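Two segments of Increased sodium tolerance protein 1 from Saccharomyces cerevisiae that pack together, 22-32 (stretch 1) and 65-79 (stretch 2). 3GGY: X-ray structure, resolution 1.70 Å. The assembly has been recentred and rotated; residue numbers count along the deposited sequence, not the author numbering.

Stretch 1 22-32: RLRYAQEKQQA
Stretch 2 65-79: IHIELLEILELYCEL

What ties the two stretches together most firmly? R24 reaches two carboxylates one helical turn apart: NE donates to E74 OE2 at 3.2 Å and NH2 to E78 OE2 at 2.9 Å, both as salt bridges. The acceptors lie at the edge of the guanidinium, near its plane, where its N-H bonds point. R24 extends to get there (chi1 -73°, then t, t), E78 is m, t with chi3 -46°, and E74 is t, t with chi3 -31°.

How is the other oxygen of E74 used? Q27 NE2 donates to E74 OE1 at 2.7 Å, so this carboxylate serves both R24 and Q27. The Q27 side chain (m, t, chi3 55°) also makes a weak bond from NE2 to L23 O at 3.3 Å within its own helix. Water 1 donates to Q27 OE1 at 3.2 Å and, weakly, to E71 OE2 at 3.3 Å; it accepts weakly from Q31 NE2 at 3.4 Å.

What backbone frame sets up these pairings? Both stretches are helical throughout, with phi/psi near -63/-42 and regular i to i+4 backbone hydrogen bonds. The axes approach to 9.3 Å, nearly antiparallel at 159° (signed crossing angle -159°). In register, L23 CA lies 6.0 Å from E74 CA, and Q27 CA 6.0 Å from I67 CA.

How do the apolar side chains fill the space between? L23 (m, t) is a knob among L70, L73, E74 and C77; its CD2 meets L70 CD2 at 3.8 Å and its CD1 meets C77 SG at 3.8 Å. Reciprocally, L70 (m, t) sits among L23, A26, Q27 and Q30, with CD1 3.9 Å from A26 CB. Farther along, I67 (m, t) brings CD1 to 3.6 Å from Q30 O, while Q30 OE1 lies 3.1 Å from H66 CD2, at the ring edge.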

# COMPACT_ATOMS: atom_id res chain seq x y z
N ARG A 22 3.79 -11.36 5.20
CA ARG A 22 4.47 -10.81 4.03
C ARG A 22 4.39 -9.29 4.01
O ARG A 22 5.37 -8.61 3.71
CB ARG A 22 3.87 -11.38 2.74
CG ARG A 22 4.09 -12.87 2.55
CD ARG A 22 5.58 -13.20 2.49
NE ARG A 22 6.23 -12.59 1.34
CZ ARG A 22 6.01 -12.95 0.08
NH1 ARG A 22 5.15 -13.92 -0.20
NH2 ARG A 22 6.65 -12.33 -0.91
N LEU A 23 3.21 -8.75 4.31
CA LEU A 23 3.06 -7.29 4.33
C LEU A 23 3.97 -6.66 5.39
O LEU A 23 4.61 -5.64 5.14
CB LEU A 23 1.60 -6.91 4.60
CG LEU A 23 0.66 -7.11 3.40
CD1 LEU A 23 -0.80 -7.09 3.84
CD2 LEU A 23 0.93 -6.03 2.39
N ARG A 24 4.03 -7.28 6.56
CA ARG A 24 4.87 -6.75 7.63
C ARG A 24 6.34 -6.77 7.21
O ARG A 24 7.07 -5.81 7.45
CB ARG A 24 4.70 -7.58 8.91
CG ARG A 24 3.38 -7.36 9.64
CD ARG A 24 3.28 -8.24 10.88
NE ARG A 24 2.03 -8.04 11.61
CZ ARG A 24 1.64 -8.76 12.66
NH1 ARG A 24 2.41 -9.74 13.11
NH2 ARG A 24 0.48 -8.50 13.25
N TYR A 25 6.75 -7.86 6.59
CA TYR A 25 8.13 -8.02 6.14
C TYR A 25 8.47 -7.02 5.04
O TYR A 25 9.57 -6.46 5.02
CB TYR A 25 8.36 -9.44 5.63
CG TYR A 25 9.81 -9.78 5.42
CD1 TYR A 25 10.72 -9.75 6.48
CD2 TYR A 25 10.29 -10.12 4.15
CE1 TYR A 25 12.06 -10.06 6.29
CE2 TYR A 25 11.63 -10.44 3.95
CZ TYR A 25 12.51 -10.40 5.02
OH TYR A 25 13.84 -10.71 4.83
N ALA A 26 7.53 -6.79 4.13
CA ALA A 26 7.74 -5.85 3.04
C ALA A 26 7.89 -4.44 3.59
O ALA A 26 8.70 -3.66 3.10
CB ALA A 26 6.57 -5.92 2.05
N GLN A 27 7.10 -4.11 4.62
CA GLN A 27 7.17 -2.79 5.24
C GLN A 27 8.54 -2.59 5.85
O GLN A 27 9.19 -1.56 5.64
CB GLN A 27 6.13 -2.66 6.35
CG GLN A 27 4.70 -2.55 5.89
CD GLN A 27 3.75 -2.61 7.06
OE1 GLN A 27 3.86 -1.84 8.01
NE2 GLN A 27 2.80 -3.53 7.00
N GLU A 28 8.97 -3.57 6.64
CA GLU A 28 10.27 -3.53 7.31
C GLU A 28 11.37 -3.26 6.29
O GLU A 28 12.17 -2.33 6.45
CB GLU A 28 10.51 -4.86 8.02
CG GLU A 28 11.95 -5.08 8.49
CD GLU A 28 12.16 -6.45 9.12
OE1 GLU A 28 13.32 -6.78 9.44
OE2 GLU A 28 11.16 -7.18 9.30
N LYS A 29 11.40 -4.09 5.25
CA LYS A 29 12.40 -3.98 4.20
C LYS A 29 12.35 -2.64 3.48
O LYS A 29 13.37 -1.97 3.31
CB LYS A 29 12.21 -5.10 3.18
CG LYS A 29 13.21 -5.07 2.03
CD LYS A 29 13.00 -6.26 1.11
CE LYS A 29 14.05 -6.29 0.01
NZ LYS A 29 13.86 -7.45 -0.91
N GLN A 30 11.16 -2.25 3.06
CA GLN A 30 11.01 -1.00 2.34
C GLN A 30 11.31 0.25 3.17
O GLN A 30 11.76 1.26 2.64
CB GLN A 30 9.62 -0.93 1.71
CG GLN A 30 9.49 -1.89 0.53
CD GLN A 30 8.10 -1.93 -0.06
OE1 GLN A 30 7.43 -0.90 -0.15
NE2 GLN A 30 7.66 -3.11 -0.48
N GLN A 31 11.05 0.17 4.47
CA GLN A 31 11.32 1.31 5.35
C GLN A 31 12.83 1.47 5.47
O GLN A 31 13.36 2.58 5.42
CB GLN A 31 10.70 1.08 6.73
CG GLN A 31 9.18 1.17 6.73
CD GLN A 31 8.58 0.90 8.10
OE1 GLN A 31 8.79 -0.16 8.69
NE2 GLN A 31 7.82 1.86 8.61
N ALA A 32 13.53 0.35 5.63
CA ALA A 32 14.99 0.38 5.74
C ALA A 32 15.60 0.94 4.46
O ALA A 32 16.54 1.73 4.51
CB ALA A 32 15.52 -1.02 6.01
N ILE A 65 4.77 6.66 0.13
CA ILE A 65 3.33 6.49 -0.05
C ILE A 65 3.01 5.00 -0.14
O ILE A 65 2.01 4.53 0.41
CB ILE A 65 2.85 7.22 -1.33
CG1 ILE A 65 2.94 8.73 -1.13
CG2 ILE A 65 1.40 6.82 -1.65
CD1 ILE A 65 2.73 9.53 -2.40
N HIS A 66 3.86 4.25 -0.82
CA HIS A 66 3.65 2.82 -0.97
C HIS A 66 3.76 2.12 0.39
O HIS A 66 3.03 1.18 0.67
CB HIS A 66 4.67 2.22 -1.93
CG HIS A 66 4.37 0.81 -2.33
ND1 HIS A 66 3.33 0.48 -3.17
CD2 HIS A 66 4.96 -0.36 -1.98
CE1 HIS A 66 3.29 -0.83 -3.33
NE2 HIS A 66 4.27 -1.37 -2.62
N ILE A 67 4.68 2.58 1.23
CA ILE A 67 4.80 1.98 2.56
C ILE A 67 3.51 2.23 3.34
O ILE A 67 3.04 1.35 4.06
CB ILE A 67 6.01 2.57 3.32
CG1 ILE A 67 7.31 2.04 2.72
CG2 ILE A 67 5.92 2.21 4.80
CD1 ILE A 67 8.54 2.81 3.15
N GLU A 68 2.94 3.42 3.20
CA GLU A 68 1.69 3.74 3.88
C GLU A 68 0.59 2.79 3.38
O GLU A 68 -0.25 2.35 4.16
CB GLU A 68 1.28 5.19 3.60
CG GLU A 68 2.30 6.20 4.06
CD GLU A 68 1.85 7.63 3.84
OE1 GLU A 68 1.39 7.95 2.72
OE2 GLU A 68 1.94 8.44 4.79
N LEU A 69 0.60 2.50 2.09
CA LEU A 69 -0.39 1.59 1.52
C LEU A 69 -0.26 0.23 2.21
O LEU A 69 -1.25 -0.35 2.64
CB LEU A 69 -0.19 1.42 0.01
CG LEU A 69 -1.01 0.33 -0.71
CD1 LEU A 69 -2.50 0.63 -0.63
CD2 LEU A 69 -0.55 0.24 -2.18
N LEU A 70 0.97 -0.26 2.30
CA LEU A 70 1.22 -1.55 2.94
C LEU A 70 0.72 -1.58 4.39
O LEU A 70 0.20 -2.60 4.84
CB LEU A 70 2.71 -1.90 2.90
CG LEU A 70 3.34 -2.03 1.51
CD1 LEU A 70 4.81 -2.43 1.65
CD2 LEU A 70 2.59 -3.07 0.70
N GLU A 71 0.89 -0.47 5.11
CA GLU A 71 0.44 -0.41 6.50
C GLU A 71 -1.08 -0.55 6.57
O GLU A 71 -1.61 -1.25 7.43
CB GLU A 71 0.88 0.91 7.13
CG GLU A 71 2.38 1.13 7.08
CD GLU A 71 2.81 2.48 7.63
OE1 GLU A 71 2.08 3.47 7.41
OE2 GLU A 71 3.89 2.55 8.26
N ILE A 72 -1.77 0.12 5.66
CA ILE A 72 -3.22 0.07 5.64
C ILE A 72 -3.70 -1.34 5.25
O ILE A 72 -4.63 -1.89 5.85
CB ILE A 72 -3.80 1.10 4.64
CG1 ILE A 72 -3.37 2.51 5.06
CG2 ILE A 72 -5.32 0.98 4.58
CD1 ILE A 72 -3.59 3.57 4.00
N LEU A 73 -3.05 -1.94 4.26
CA LEU A 73 -3.45 -3.27 3.83
C LEU A 73 -3.25 -4.29 4.95
O LEU A 73 -4.04 -5.23 5.09
CB LEU A 73 -2.67 -3.69 2.57
CG LEU A 73 -2.92 -2.83 1.33
CD1 LEU A 73 -2.07 -3.38 0.18
CD2 LEU A 73 -4.41 -2.83 0.96
N GLU A 74 -2.21 -4.10 5.75
CA GLU A 74 -1.93 -5.00 6.86
C GLU A 74 -3.10 -4.94 7.82
O GLU A 74 -3.57 -5.98 8.30
CB GLU A 74 -0.66 -4.58 7.60
CG GLU A 74 -0.27 -5.53 8.73
CD GLU A 74 0.68 -4.92 9.74
OE1 GLU A 74 1.50 -4.06 9.35
OE2 GLU A 74 0.62 -5.30 10.93
N LEU A 75 -3.57 -3.73 8.11
CA LEU A 75 -4.70 -3.55 9.01
C LEU A 75 -5.96 -4.20 8.45
O LEU A 75 -6.72 -4.81 9.19
CB LEU A 75 -4.95 -2.07 9.28
CG LEU A 75 -3.93 -1.36 10.17
CD1 LEU A 75 -4.49 0.01 10.55
CD2 LEU A 75 -3.65 -2.18 11.42
N TYR A 76 -6.17 -4.08 7.14
CA TYR A 76 -7.35 -4.70 6.54
C TYR A 76 -7.28 -6.21 6.67
O TYR A 76 -8.29 -6.87 6.90
CB TYR A 76 -7.48 -4.33 5.05
CG TYR A 76 -8.03 -2.95 4.77
CD1 TYR A 76 -9.08 -2.42 5.52
CD2 TYR A 76 -7.54 -2.18 3.70
CE1 TYR A 76 -9.63 -1.17 5.23
CE2 TYR A 76 -8.09 -0.94 3.40
CZ TYR A 76 -9.13 -0.44 4.16
OH TYR A 76 -9.67 0.78 3.85
N CYS A 77 -6.08 -6.77 6.52
CA CYS A 77 -5.90 -8.21 6.65
C CYS A 77 -6.21 -8.67 8.06
O CYS A 77 -6.83 -9.71 8.27
CB CYS A 77 -4.47 -8.62 6.30
SG CYS A 77 -4.14 -8.67 4.53
N GLU A 78 -5.75 -7.90 9.04
CA GLU A 78 -5.98 -8.26 10.44
C GLU A 78 -7.47 -8.20 10.75
O GLU A 78 -7.99 -9.04 11.50
CB GLU A 78 -5.19 -7.32 11.35
CG GLU A 78 -3.69 -7.39 11.07
CD GLU A 78 -2.87 -6.48 11.96
OE1 GLU A 78 -3.26 -5.31 12.14
OE2 GLU A 78 -1.83 -6.94 12.48
N LEU A 79 -8.16 -7.23 10.17
CA LEU A 79 -9.60 -7.07 10.37
C LEU A 79 -10.33 -8.31 9.87
O LEU A 79 -11.12 -8.91 10.60
CB LEU A 79 -10.10 -5.83 9.63
CG LEU A 79 -11.60 -5.51 9.69
CD1 LEU A 79 -11.82 -4.07 9.29
CD2 LEU A 79 -12.38 -6.45 8.77
O HOH W 1 5.28 0.16 10.09